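Local coordinates for protein sniffer CG10964-PA (Drosophila melanogaster, PDB 1SNY) that binds NADP and probably works as an NADPH-dependent carbonyl reductase of the short-chain dehydrogenase/reductase family, built on a Rossmann fold, at residues A[110-114]-A[129-134]; A[166-172]-A[212-218]; A[219-223]-A[233-238]. All blocks are in the same frame, centred on the assembly; numbering follows the deposited sequence.

Contact 1 of 3, residues A[110-114]-A[129-134]; sequences AGIAP and DTLQTN. With NAP (NADP nicotinamide-adenine-dinucleotide phosphate), chain B.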
loop_
_atom_site.group_PDB
_atom_site.type_symbol
_atom_site.label_atom_id
_atom_site.label_comp_id
_atom_site.label_asym_id
_atom_site.label_seq_id
_atom_site.Cartn_x
_atom_site.Cartn_y
_atom_site.Cartn_z
ATOM N N ALA A 110 16.685 1.115 1.363
ATOM C CA ALA A 110 16.339 2.291 2.146
ATOM C C ALA A 110 14.885 2.234 2.594
ATOM O O ALA A 110 13.977 2.079 1.780
ATOM C CB ALA A 110 16.576 3.552 1.327
ATOM N N GLY A 111 14.672 2.367 3.896
ATOM C CA GLY A 111 13.326 2.335 4.428
ATOM C C GLY A 111 13.276 3.000 5.787
ATOM O O GLY A 111 14.319 3.250 6.391
ATOM N N ILE A 112 12.070 3.303 6.258
ATOM C CA ILE A 112 11.878 3.918 7.564
ATOM C C ILE A 112 10.666 3.295 8.230
ATOM O O ILE A 112 9.762 2.802 7.561
ATOM C CB ILE A 112 11.635 5.443 7.470
ATOM C CG1 ILE A 112 10.458 5.724 6.541
ATOM C CG2 ILE A 112 12.906 6.148 7.010
ATOM C CD1 ILE A 112 10.066 7.203 6.427
ATOM N N ALA A 113 10.661 3.315 9.558
ATOM C CA ALA A 113 9.559 2.778 10.342
ATOM C C ALA A 113 9.333 3.721 11.511
ATOM O O ALA A 113 10.167 3.806 12.412
ATOM C CB ALA A 113 9.903 1.380 10.853
ATOM N N PRO A 114 8.211 4.455 11.510
ATOM C CA PRO A 114 7.960 5.374 12.624
ATOM C C PRO A 114 7.701 4.604 13.912
ATOM O O PRO A 114 7.533 3.387 13.892
ATOM C CB PRO A 114 6.738 6.148 12.157
ATOM C CG PRO A 114 5.981 5.103 11.374
ATOM C CD PRO A 114 7.080 4.454 10.564
ATOM N N ASP A 129 4.657 10.373 4.799
ATOM C CA ASP A 129 6.117 10.285 4.770
ATOM C C ASP A 129 6.623 8.846 4.646
ATOM O O ASP A 129 7.592 8.573 3.915
ATOM C CB ASP A 129 6.722 10.922 6.026
ATOM C CG ASP A 129 6.600 12.436 6.031
ATOM O OD1 ASP A 129 6.190 13.010 4.998
ATOM O OD2 ASP A 129 6.921 13.045 7.071
ATOM N N THR A 130 5.974 7.930 5.361
ATOM C CA THR A 130 6.391 6.532 5.318
ATOM C C THR A 130 6.075 5.973 3.936
ATOM O O THR A 130 6.876 5.252 3.348
ATOM C CB THR A 130 5.686 5.705 6.403
ATOM O OG1 THR A 130 6.060 6.207 7.691
ATOM C CG2 THR A 130 6.094 4.233 6.312
ATOM N N LEU A 131 4.906 6.319 3.415
ATOM C CA LEU A 131 4.529 5.861 2.089
ATOM C C LEU A 131 5.476 6.421 1.020
ATOM O O LEU A 131 5.794 5.747 0.044
ATOM C CB LEU A 131 3.080 6.256 1.802
ATOM C CG LEU A 131 2.040 5.399 2.537
ATOM C CD1 LEU A 131 0.691 6.096 2.534
ATOM C CD2 LEU A 131 1.938 4.023 1.867
ATOM N N GLN A 132 5.941 7.656 1.192
ATOM C CA GLN A 132 6.850 8.223 0.195
ATOM C C GLN A 132 8.214 7.527 0.149
ATOM O O GLN A 132 8.718 7.209 -0.924
ATOM C CB GLN A 132 7.053 9.726 0.451
ATOM C CG GLN A 132 7.999 10.358 -0.536
ATOM C CD GLN A 132 8.209 11.823 -0.258
ATOM O OE1 GLN A 132 8.664 12.193 0.822
ATOM N NE2 GLN A 132 7.874 12.666 -1.228
ATOM N N THR A 133 8.806 7.276 1.310
ATOM C CA THR A 133 10.118 6.640 1.376
ATOM C C THR A 133 10.111 5.125 1.143
ATOM O O THR A 133 10.987 4.594 0.457
ATOM C CB THR A 133 10.795 6.901 2.743
ATOM O OG1 THR A 133 11.104 8.296 2.870
ATOM C CG2 THR A 133 12.076 6.082 2.870
ATOM N N ASN A 134 9.123 4.437 1.707
ATOM C CA ASN A 134 9.058 2.981 1.568
ATOM C C ASN A 134 8.356 2.481 0.311
ATOM O O ASN A 134 8.548 1.331 -0.100
ATOM C CB ASN A 134 8.361 2.371 2.793
ATOM C CG ASN A 134 9.198 2.477 4.051
ATOM O OD1 ASN A 134 10.222 3.157 4.073
ATOM N ND2 ASN A 134 8.761 1.808 5.114
HETATM P PA NAP B . 17.838 1.157 9.581
HETATM O O1A NAP B . 17.032 2.179 10.122
HETATM O O2A NAP B . 19.036 0.528 10.261
HETATM O O5B NAP B . 18.385 1.607 8.148
HETATM C C5B NAP B . 17.499 2.300 7.230
HETATM C C4B NAP B . 18.503 2.744 6.120
HETATM O O4B NAP B . 17.692 3.471 5.086
HETATM C C3B NAP B . 19.560 3.805 6.563
HETATM O O3B NAP B . 20.761 3.524 5.827
HETATM C C2B NAP B . 18.897 5.115 6.193
HETATM O O2B NAP B . 19.749 6.244 6.055
HETATM C C1B NAP B . 18.197 4.765 4.860
HETATM N N9A NAP B . 17.183 5.768 4.580
HETATM C C8A NAP B . 16.016 6.119 5.229
HETATM N N7A NAP B . 15.356 7.118 4.654
HETATM C C5A NAP B . 16.149 7.433 3.561
HETATM C C6A NAP B . 15.975 8.416 2.571
HETATM N N6A NAP B . 14.955 9.307 2.467
HETATM N N1A NAP B . 16.963 8.495 1.571
HETATM C C2A NAP B . 18.069 7.628 1.571
HETATM N N3A NAP B . 18.265 6.654 2.539
HETATM C C4A NAP B . 17.278 6.596 3.511
HETATM O O3 NAP B . 16.917 -0.070 9.203
HETATM P PN NAP B . 17.209 -1.502 8.616
HETATM O O1N NAP B . 16.814 -2.542 9.580
HETATM O O2N NAP B . 18.634 -1.497 8.184
HETATM O O5D NAP B . 16.196 -1.571 7.400
HETATM C C5D NAP B . 16.660 -2.019 6.080
HETATM C C4D NAP B . 15.442 -2.408 5.261
HETATM O O4D NAP B . 14.911 -3.669 5.745
HETATM C C3D NAP B . 14.237 -1.415 5.315
HETATM O O3D NAP B . 13.633 -1.269 4.007
HETATM C C2D NAP B . 13.320 -2.059 6.344
HETATM O O2D NAP B . 11.977 -1.640 6.243
HETATM C C1D NAP B . 13.488 -3.502 6.054
HETATM N N1N NAP B . 13.261 -4.452 7.166
HETATM C C2N NAP B . 14.008 -4.491 8.386
HETATM C C3N NAP B . 13.652 -5.465 9.333
HETATM C C7N NAP B . 14.421 -5.553 10.658
HETATM O O7N NAP B . 14.064 -6.420 11.433
HETATM N N7N NAP B . 15.404 -4.736 10.926
HETATM C C4N NAP B . 12.557 -6.411 9.085
HETATM C C5N NAP B . 11.856 -6.323 7.858
HETATM C C6N NAP B . 12.194 -5.347 6.885
HETATM P P2B NAP B . 20.092 7.268 7.292
HETATM O O1X NAP B . 21.171 6.568 8.122
HETATM O O2X NAP B . 20.587 8.461 6.543
HETATM O O3X NAP B . 18.810 7.467 8.088
HETATM O O HOH W 1 13.579 3.510 -0.288
#

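Contact 2 of 3, residues A[166-172]-A[212-218]; sequences AAIINMS and IMCVSLH. With NAP (NADP nicotinamide-adenine-dinucleotide phosphate), chain B.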
loop_
_atom_site.group_PDB
_atom_site.type_symbol
_atom_site.label_atom_id
_atom_site.label_comp_id
_atom_site.label_asym_id
_atom_site.label_seq_id
_atom_site.Cartn_x
_atom_site.Cartn_y
_atom_site.Cartn_z
ATOM N N ALA A 166 19.587 -9.687 -14.523
ATOM C CA ALA A 166 19.022 -8.401 -14.128
ATOM C C ALA A 166 17.910 -8.636 -13.112
ATOM O O ALA A 166 17.094 -9.551 -13.273
ATOM C CB ALA A 166 18.482 -7.667 -15.341
ATOM N N ALA A 167 17.869 -7.809 -12.072
ATOM C CA ALA A 167 16.849 -7.979 -11.050
ATOM C C ALA A 167 16.675 -6.788 -10.134
ATOM O O ALA A 167 17.609 -6.024 -9.893
ATOM C CB ALA A 167 17.175 -9.214 -10.204
ATOM N N ILE A 168 15.458 -6.650 -9.617
ATOM C CA ILE A 168 15.140 -5.600 -8.666
ATOM C C ILE A 168 14.717 -6.331 -7.403
ATOM O O ILE A 168 13.757 -7.104 -7.427
ATOM C CB ILE A 168 13.951 -4.733 -9.121
ATOM C CG1 ILE A 168 14.310 -3.985 -10.402
ATOM C CG2 ILE A 168 13.553 -3.777 -7.998
ATOM C CD1 ILE A 168 13.108 -3.343 -11.092
ATOM N N ILE A 169 15.436 -6.111 -6.311
ATOM C CA ILE A 169 15.075 -6.754 -5.058
ATOM C C ILE A 169 14.548 -5.667 -4.140
ATOM O O ILE A 169 15.276 -4.736 -3.780
ATOM C CB ILE A 169 16.280 -7.413 -4.358
ATOM C CG1 ILE A 169 17.048 -8.315 -5.330
ATOM C CG2 ILE A 169 15.775 -8.230 -3.153
ATOM C CD1 ILE A 169 16.300 -9.547 -5.766
ATOM N N ASN A 170 13.275 -5.765 -3.779
ATOM C CA ASN A 170 12.686 -4.777 -2.887
ATOM C C ASN A 170 12.670 -5.304 -1.471
ATOM O O ASN A 170 12.015 -6.305 -1.180
ATOM C CB ASN A 170 11.253 -4.442 -3.300
ATOM C CG ASN A 170 11.190 -3.699 -4.618
ATOM O OD1 ASN A 170 11.989 -2.795 -4.868
ATOM N ND2 ASN A 170 10.240 -4.072 -5.463
HETATM N N MSE A 171 13.392 -4.636 -0.589
HETATM C CA MSE A 171 13.414 -5.077 0.789
HETATM C C MSE A 171 12.059 -4.763 1.391
HETATM O O MSE A 171 11.704 -3.600 1.561
HETATM C CB MSE A 171 14.520 -4.373 1.574
HETATM C CG MSE A 171 14.861 -5.081 2.876
HETATM SE SE MSE A 171 15.716 -6.816 2.651
HETATM C CE MSE A 171 14.997 -7.446 0.976
ATOM N N SER A 172 11.289 -5.806 1.683
ATOM C CA SER A 172 9.958 -5.628 2.254
ATOM C C SER A 172 9.968 -6.053 3.718
ATOM O O SER A 172 10.996 -5.983 4.367
ATOM C CB SER A 172 8.937 -6.450 1.454
ATOM O OG SER A 172 7.606 -6.142 1.842
ATOM N N ILE A 212 13.564 -9.280 -16.535
ATOM C CA ILE A 212 14.149 -8.656 -15.357
ATOM C C ILE A 212 13.350 -9.165 -14.165
ATOM O O ILE A 212 12.141 -8.969 -14.092
ATOM C CB ILE A 212 14.048 -7.107 -15.410
ATOM C CG1 ILE A 212 14.853 -6.578 -16.597
ATOM C CG2 ILE A 212 14.562 -6.507 -14.095
ATOM C CD1 ILE A 212 14.695 -5.066 -16.830
HETATM N N MSE A 213 14.033 -9.824 -13.242
HETATM C CA MSE A 213 13.396 -10.397 -12.063
HETATM C C MSE A 213 13.093 -9.361 -10.979
HETATM O O MSE A 213 13.896 -8.462 -10.730
HETATM C CB MSE A 213 14.306 -11.496 -11.493
HETATM C CG MSE A 213 13.732 -12.278 -10.321
HETATM SE SE MSE A 213 14.935 -13.680 -9.735
HETATM C CE MSE A 213 15.981 -12.664 -8.473
ATOM N N CYS A 214 11.922 -9.468 -10.358
ATOM C CA CYS A 214 11.571 -8.564 -9.269
ATOM C C CYS A 214 10.957 -9.369 -8.146
ATOM O O CYS A 214 10.021 -10.149 -8.358
ATOM C CB CYS A 214 10.591 -7.473 -9.708
ATOM S SG CYS A 214 10.325 -6.242 -8.383
ATOM N N VAL A 215 11.498 -9.199 -6.948
ATOM C CA VAL A 215 10.990 -9.927 -5.806
ATOM C C VAL A 215 11.032 -9.066 -4.566
ATOM O O VAL A 215 11.882 -8.178 -4.443
ATOM C CB VAL A 215 11.842 -11.196 -5.506
ATOM C CG1 VAL A 215 11.962 -12.072 -6.755
ATOM C CG2 VAL A 215 13.217 -10.781 -5.010
ATOM N N SER A 216 10.097 -9.318 -3.657
ATOM C CA SER A 216 10.079 -8.627 -2.381
ATOM C C SER A 216 10.732 -9.614 -1.432
ATOM O O SER A 216 10.479 -10.821 -1.512
ATOM C CB SER A 216 8.652 -8.356 -1.909
ATOM O OG SER A 216 8.083 -7.268 -2.610
ATOM N N LEU A 217 11.566 -9.119 -0.534
ATOM C CA LEU A 217 12.232 -10.016 0.387
ATOM C C LEU A 217 12.211 -9.497 1.815
ATOM O O LEU A 217 12.509 -8.335 2.083
ATOM C CB LEU A 217 13.680 -10.260 -0.087
ATOM C CG LEU A 217 14.545 -11.265 0.686
ATOM C CD1 LEU A 217 15.522 -11.934 -0.271
ATOM C CD2 LEU A 217 15.288 -10.572 1.817
ATOM N N HIS A 218 11.820 -10.378 2.727
ATOM C CA HIS A 218 11.782 -10.072 4.148
ATOM C C HIS A 218 13.104 -10.610 4.673
ATOM O O HIS A 218 13.403 -11.791 4.513
ATOM C CB HIS A 218 10.609 -10.798 4.816
ATOM C CG HIS A 218 10.652 -10.767 6.311
ATOM N ND1 HIS A 218 10.649 -9.594 7.033
ATOM C CD2 HIS A 218 10.707 -11.769 7.223
ATOM C CE1 HIS A 218 10.700 -9.872 8.324
ATOM N NE2 HIS A 218 10.736 -11.185 8.466
HETATM P PA NAP B . 17.838 1.157 9.581
HETATM O O1A NAP B . 17.032 2.179 10.122
HETATM O O2A NAP B . 19.036 0.528 10.261
HETATM O O5B NAP B . 18.385 1.607 8.148
HETATM C C5B NAP B . 17.499 2.300 7.230
HETATM C C4B NAP B . 18.503 2.744 6.120
HETATM O O4B NAP B . 17.692 3.471 5.086
HETATM C C3B NAP B . 19.560 3.805 6.563
HETATM O O3B NAP B . 20.761 3.524 5.827
HETATM C C2B NAP B . 18.897 5.115 6.193
HETATM O O2B NAP B . 19.749 6.244 6.055
HETATM C C1B NAP B . 18.197 4.765 4.860
HETATM N N9A NAP B . 17.183 5.768 4.580
HETATM C C8A NAP B . 16.016 6.119 5.229
HETATM N N7A NAP B . 15.356 7.118 4.654
HETATM C C5A NAP B . 16.149 7.433 3.561
HETATM C C6A NAP B . 15.975 8.416 2.571
HETATM N N6A NAP B . 14.955 9.307 2.467
HETATM N N1A NAP B . 16.963 8.495 1.571
HETATM C C2A NAP B . 18.069 7.628 1.571
HETATM N N3A NAP B . 18.265 6.654 2.539
HETATM C C4A NAP B . 17.278 6.596 3.511
HETATM O O3 NAP B . 16.917 -0.070 9.203
HETATM P PN NAP B . 17.209 -1.502 8.616
HETATM O O1N NAP B . 16.814 -2.542 9.580
HETATM O O2N NAP B . 18.634 -1.497 8.184
HETATM O O5D NAP B . 16.196 -1.571 7.400
HETATM C C5D NAP B . 16.660 -2.019 6.080
HETATM C C4D NAP B . 15.442 -2.408 5.261
HETATM O O4D NAP B . 14.911 -3.669 5.745
HETATM C C3D NAP B . 14.237 -1.415 5.315
HETATM O O3D NAP B . 13.633 -1.269 4.007
HETATM C C2D NAP B . 13.320 -2.059 6.344
HETATM O O2D NAP B . 11.977 -1.640 6.243
HETATM C C1D NAP B . 13.488 -3.502 6.054
HETATM N N1N NAP B . 13.261 -4.452 7.166
HETATM C C2N NAP B . 14.008 -4.491 8.386
HETATM C C3N NAP B . 13.652 -5.465 9.333
HETATM C C7N NAP B . 14.421 -5.553 10.658
HETATM O O7N NAP B . 14.064 -6.420 11.433
HETATM N N7N NAP B . 15.404 -4.736 10.926
HETATM C C4N NAP B . 12.557 -6.411 9.085
HETATM C C5N NAP B . 11.856 -6.323 7.858
HETATM C C6N NAP B . 12.194 -5.347 6.885
HETATM P P2B NAP B . 20.092 7.268 7.292
HETATM O O1X NAP B . 21.171 6.568 8.122
HETATM O O2X NAP B . 20.587 8.461 6.543
HETATM O O3X NAP B . 18.810 7.467 8.088
#

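Contact 3 of 3, residues A[219-223]-A[233-238]; sequences PGWVK and LDVPTS. With NAP (NADP nicotinamide-adenine-dinucleotide phosphate), chain B.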
loop_
_atom_site.group_PDB
_atom_site.type_symbol
_atom_site.label_atom_id
_atom_site.label_comp_id
_atom_site.label_asym_id
_atom_site.label_seq_id
_atom_site.Cartn_x
_atom_site.Cartn_y
_atom_site.Cartn_z
ATOM N N PRO A 219 13.920 -9.746 5.290
ATOM C CA PRO A 219 15.223 -10.132 5.831
ATOM C C PRO A 219 15.132 -10.842 7.173
ATOM O O PRO A 219 16.152 -11.127 7.800
ATOM C CB PRO A 219 15.940 -8.793 5.943
ATOM C CG PRO A 219 14.817 -7.892 6.393
ATOM C CD PRO A 219 13.684 -8.300 5.480
ATOM N N GLY A 220 13.910 -11.145 7.597
ATOM C CA GLY A 220 13.713 -11.777 8.887
ATOM C C GLY A 220 13.773 -10.661 9.912
ATOM O O GLY A 220 13.983 -9.504 9.542
ATOM N N TRP A 221 13.576 -10.975 11.188
ATOM C CA TRP A 221 13.646 -9.941 12.216
ATOM C C TRP A 221 15.111 -9.821 12.633
ATOM O O TRP A 221 15.656 -10.712 13.287
ATOM C CB TRP A 221 12.764 -10.311 13.415
ATOM C CG TRP A 221 12.617 -9.194 14.407
ATOM C CD1 TRP A 221 12.961 -7.884 14.225
ATOM C CD2 TRP A 221 12.070 -9.283 15.728
ATOM N NE1 TRP A 221 12.664 -7.153 15.347
ATOM C CE2 TRP A 221 12.116 -7.985 16.287
ATOM C CE3 TRP A 221 11.544 -10.332 16.496
ATOM C CZ2 TRP A 221 11.657 -7.707 17.582
ATOM C CZ3 TRP A 221 11.087 -10.056 17.782
ATOM C CH2 TRP A 221 11.149 -8.751 18.310
ATOM N N VAL A 222 15.743 -8.717 12.243
ATOM C CA VAL A 222 17.161 -8.490 12.523
ATOM C C VAL A 222 17.422 -7.380 13.538
ATOM O O VAL A 222 16.691 -6.393 13.594
ATOM C CB VAL A 222 17.916 -8.147 11.217
ATOM C CG1 VAL A 222 19.419 -8.120 11.465
ATOM C CG2 VAL A 222 17.560 -9.159 10.138
ATOM N N LYS A 223 18.487 -7.546 14.320
ATOM C CA LYS A 223 18.853 -6.577 15.348
ATOM C C LYS A 223 19.548 -5.313 14.847
ATOM O O LYS A 223 20.751 -5.143 15.038
ATOM C CB LYS A 223 19.743 -7.232 16.407
ATOM C CG LYS A 223 19.055 -8.287 17.248
ATOM C CD LYS A 223 19.931 -8.710 18.416
ATOM C CE LYS A 223 21.265 -9.272 17.945
ATOM N NZ LYS A 223 22.134 -9.669 19.091
ATOM N N LEU A 233 17.735 -12.526 14.892
ATOM C CA LEU A 233 18.840 -12.574 13.944
ATOM C C LEU A 233 19.767 -11.367 14.055
ATOM O O LEU A 233 19.335 -10.268 14.403
ATOM C CB LEU A 233 18.297 -12.655 12.515
ATOM C CG LEU A 233 17.411 -13.847 12.137
ATOM C CD1 LEU A 233 16.849 -13.633 10.736
ATOM C CD2 LEU A 233 18.215 -15.139 12.199
ATOM N N ASP A 234 21.046 -11.584 13.767
ATOM C CA ASP A 234 22.021 -10.503 13.791
ATOM C C ASP A 234 22.206 -10.078 12.335
ATOM O O ASP A 234 21.667 -10.714 11.431
ATOM C CB ASP A 234 23.350 -10.976 14.393
ATOM C CG ASP A 234 23.982 -12.107 13.608
ATOM O OD1 ASP A 234 24.204 -11.939 12.393
ATOM O OD2 ASP A 234 24.262 -13.163 14.212
ATOM N N VAL A 235 22.960 -9.011 12.102
ATOM C CA VAL A 235 23.166 -8.524 10.741
ATOM C C VAL A 235 23.869 -9.503 9.790
ATOM O O VAL A 235 23.357 -9.794 8.707
ATOM C CB VAL A 235 23.941 -7.186 10.746
ATOM C CG1 VAL A 235 24.098 -6.672 9.328
ATOM C CG2 VAL A 235 23.204 -6.168 11.601
ATOM N N PRO A 236 25.051 -10.019 10.174
ATOM C CA PRO A 236 25.781 -10.960 9.312
ATOM C C PRO A 236 24.993 -12.226 8.972
ATOM O O PRO A 236 25.053 -12.722 7.845
ATOM C CB PRO A 236 27.035 -11.269 10.125
ATOM C CG PRO A 236 27.255 -10.008 10.890
ATOM C CD PRO A 236 25.854 -9.681 11.359
ATOM N N THR A 237 24.259 -12.746 9.950
ATOM C CA THR A 237 23.471 -13.955 9.748
ATOM C C THR A 237 22.390 -13.723 8.699
ATOM O O THR A 237 22.208 -14.532 7.784
ATOM C CB THR A 237 22.797 -14.407 11.059
ATOM O OG1 THR A 237 23.799 -14.645 12.055
ATOM C CG2 THR A 237 22.000 -15.686 10.835
ATOM N N SER A 238 21.669 -12.615 8.840
ATOM C CA SER A 238 20.604 -12.286 7.905
ATOM C C SER A 238 21.157 -11.960 6.528
ATOM O O SER A 238 20.830 -12.628 5.547
ATOM C CB SER A 238 19.787 -11.096 8.421
ATOM O OG SER A 238 18.798 -10.720 7.478
HETATM P PA NAP B . 17.838 1.157 9.581
HETATM O O1A NAP B . 17.032 2.179 10.122
HETATM O O2A NAP B . 19.036 0.528 10.261
HETATM O O5B NAP B . 18.385 1.607 8.148
HETATM C C5B NAP B . 17.499 2.300 7.230
HETATM C C4B NAP B . 18.503 2.744 6.120
HETATM O O4B NAP B . 17.692 3.471 5.086
HETATM C C3B NAP B . 19.560 3.805 6.563
HETATM O O3B NAP B . 20.761 3.524 5.827
HETATM C C2B NAP B . 18.897 5.115 6.193
HETATM O O2B NAP B . 19.749 6.244 6.055
HETATM C C1B NAP B . 18.197 4.765 4.860
HETATM N N9A NAP B . 17.183 5.768 4.580
HETATM C C8A NAP B . 16.016 6.119 5.229
HETATM N N7A NAP B . 15.356 7.118 4.654
HETATM C C5A NAP B . 16.149 7.433 3.561
HETATM C C6A NAP B . 15.975 8.416 2.571
HETATM N N6A NAP B . 14.955 9.307 2.467
HETATM N N1A NAP B . 16.963 8.495 1.571
HETATM C C2A NAP B . 18.069 7.628 1.571
HETATM N N3A NAP B . 18.265 6.654 2.539
HETATM C C4A NAP B . 17.278 6.596 3.511
HETATM O O3 NAP B . 16.917 -0.070 9.203
HETATM P PN NAP B . 17.209 -1.502 8.616
HETATM O O1N NAP B . 16.814 -2.542 9.580
HETATM O O2N NAP B . 18.634 -1.497 8.184
HETATM O O5D NAP B . 16.196 -1.571 7.400
HETATM C C5D NAP B . 16.660 -2.019 6.080
HETATM C C4D NAP B . 15.442 -2.408 5.261
HETATM O O4D NAP B . 14.911 -3.669 5.745
HETATM C C3D NAP B . 14.237 -1.415 5.315
HETATM O O3D NAP B . 13.633 -1.269 4.007
HETATM C C2D NAP B . 13.320 -2.059 6.344
HETATM O O2D NAP B . 11.977 -1.640 6.243
HETATM C C1D NAP B . 13.488 -3.502 6.054
HETATM N N1N NAP B . 13.261 -4.452 7.166
HETATM C C2N NAP B . 14.008 -4.491 8.386
HETATM C C3N NAP B . 13.652 -5.465 9.333
HETATM C C7N NAP B . 14.421 -5.553 10.658
HETATM O O7N NAP B . 14.064 -6.420 11.433
HETATM N N7N NAP B . 15.404 -4.736 10.926
HETATM C C4N NAP B . 12.557 -6.411 9.085
HETATM C C5N NAP B . 11.856 -6.323 7.858
HETATM C C6N NAP B . 12.194 -5.347 6.885
HETATM P P2B NAP B . 20.092 7.268 7.292
HETATM O O1X NAP B . 21.171 6.568 8.122
HETATM O O2X NAP B . 20.587 8.461 6.543
HETATM O O3X NAP B . 18.810 7.467 8.088
#

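Contact 1 of 3, residues A[110-114]-A[129-134]
Asn134 and Ile112 show how one side-chain amide can hold a loop to a helix by pairing with both polar groups of a single residue. Asn134 OD1 accepts Ile112 N at 2.9 Å, in the carbonyl plane and on a lone pair. Asn134 ND2 returns a bond to Ile112 O at 2.8 Å, with the acceptor tilted 20° from the amide plane. ND2 also bonds to Ser192 OG. A third polar link is a water that donates to both Ala110 O and Thr133 O, and Gly111 N gives a weak bond to the ribose O4B of NADP.

The apolar part rests on the branches of Ile112. With CG1 set between the backbone N and the carbonyl carbon (chi1 55°), CD1 reaches Thr133 CB at 3.8 Å, the two side chains crossing at about a right angle. CG2 instead lies 3.5 Å from N7A of the NADP adenine. Thr133 CG2 approaches the same nitrogen. Pro114 CD meets Thr130 OG1, whose hydrogen bond goes to Glu126 O.

Ala110 and Gly111 end the family's NNAG motif, which begins at the last residue of strand 105-108. Helix 187-207 packs on Asn134 through Tyr189, while Leu131 and Gln132 of helix 124-155 touch Val136 and Leu128 of the second subunit.

Contact 2 of 3, residues A[166-172]-A[212-218]
Ile169 and Val215 meet because of their torsions: Ile169 turns back at chi2 (-68°), and with Val215 CG1 anti to the carbonyl carbon (chi1 -54°), CG2 falls between the backbone N and the carbonyl carbon. Ile169 CD1 therefore lies only 3.4 Å from Val215 CG2, tight for two methyl groups, with the side chains side by side. The strands are adjacent members of the parallel Rossmann sheet, joined by a beta-alpha-beta crossover through helix 187-207. Their axes run 4.5 Å apart at 8°.

The even-numbered residues of 166-172 supply the backbone bonds. Ile168 N meets Met213 O at 2.6 Å, its carbonyl receives Val215 N, and Asn170 repeats the pattern with Val215 O and Leu217 N. Ile169 turns its backbone the other way, to strand 105-108.

On the face of Ile169 and Val215, the bent end of selenomethionine Met213 brings CE to 4.0 Å from Ala167 CB. The opposite face carries polar groups met by helix 187-207: Ser216 OG bonds to Thr200 OG1 and Ser172 OG to Asn197 OD1, while Asn170 OD1 accepts from Asn108. At the C-terminal ends, where NADP lies, nicotinamide atom C5N sits at the edge of the His218 ring, near its plane and 3.6 Å from ND1.

Contact 3 of 3, residues A[219-223]-A[233-238]
Val222 and Ser238 are pressed together beside the nicotinamide, in a worked case of a loop whose two faces do different jobs. The valine side chain can be followed outward. Its CB lies 4.1 Å from Leu233 O, and there it divides. CG1, anti to the backbone N (chi1 -171°), runs to the start of the helix and packs 3.4 Å from Asp234 O, with Val235 beyond it. CG2 takes the other direction and meets Ser238 CB at 3.4 Å, closer than carbons usually come. The fork thus straddles the entry to helix 235-248.

Polar bonds flank this fork. Ser238 OG donates to Pro219 O at 2.7 Å, reaching a lone pair in the carbonyl plane, so the first turn of the helix holds the proline peptide. Further along, Leu233 N bonds to Trp221 O at 3.2 Å and Lys223 N to Leu233 O at 2.9 Å; together they form a single beta bridge around Val222. Leu233 CD1 lies against Gly220, which has positive phi and no side chain to get in its way. The helix start has its own fastening: Asp234 is the N-cap, and its OD1 accepts Thr237 N at 2.6 Å.

Because the neighbours of Val222 supply the bridge, its own backbone polar groups can serve the cofactor. Val222 N donates to carboxamide oxygen O7N of NADP at 3.0 Å, and Val222 O accepts a weak bond from N7N. Trp221 brings its ring edge to O7N in plane, while its NE1 bonds to Gly227 O. Pro219 packs on the nicotinamide ring through CG and CD. The two bonds to Val222, one of them weak, probably restrict the rotation of the carboxamide, and perhaps that of the nicotinamide with it, through backbone atoms which the bridge to Leu233 holds in place.

The three contacts follow one another along the chain, each closing before the next opens, and all touch the same NADP. Contact 1 joins the loop after strand 105-108 to helix 124-155; contact 2 is the neighbouring strand pair 167-171 and 213-217; contact 3 lies where the chain leaves strand 213-217 for helix 235-248. Their centres are 17 Å apart (1 and 2), 18 Å (2 and 3) and 20 Å (1 and 3). Contacts 2 and 3 touch, with Ser172 O 3.7 Å from Pro219 CD. The set illustrates the Rossmann principle: loops at the strand ends line one extended site, from adenine at contact 1 to nicotinamide at contact 3.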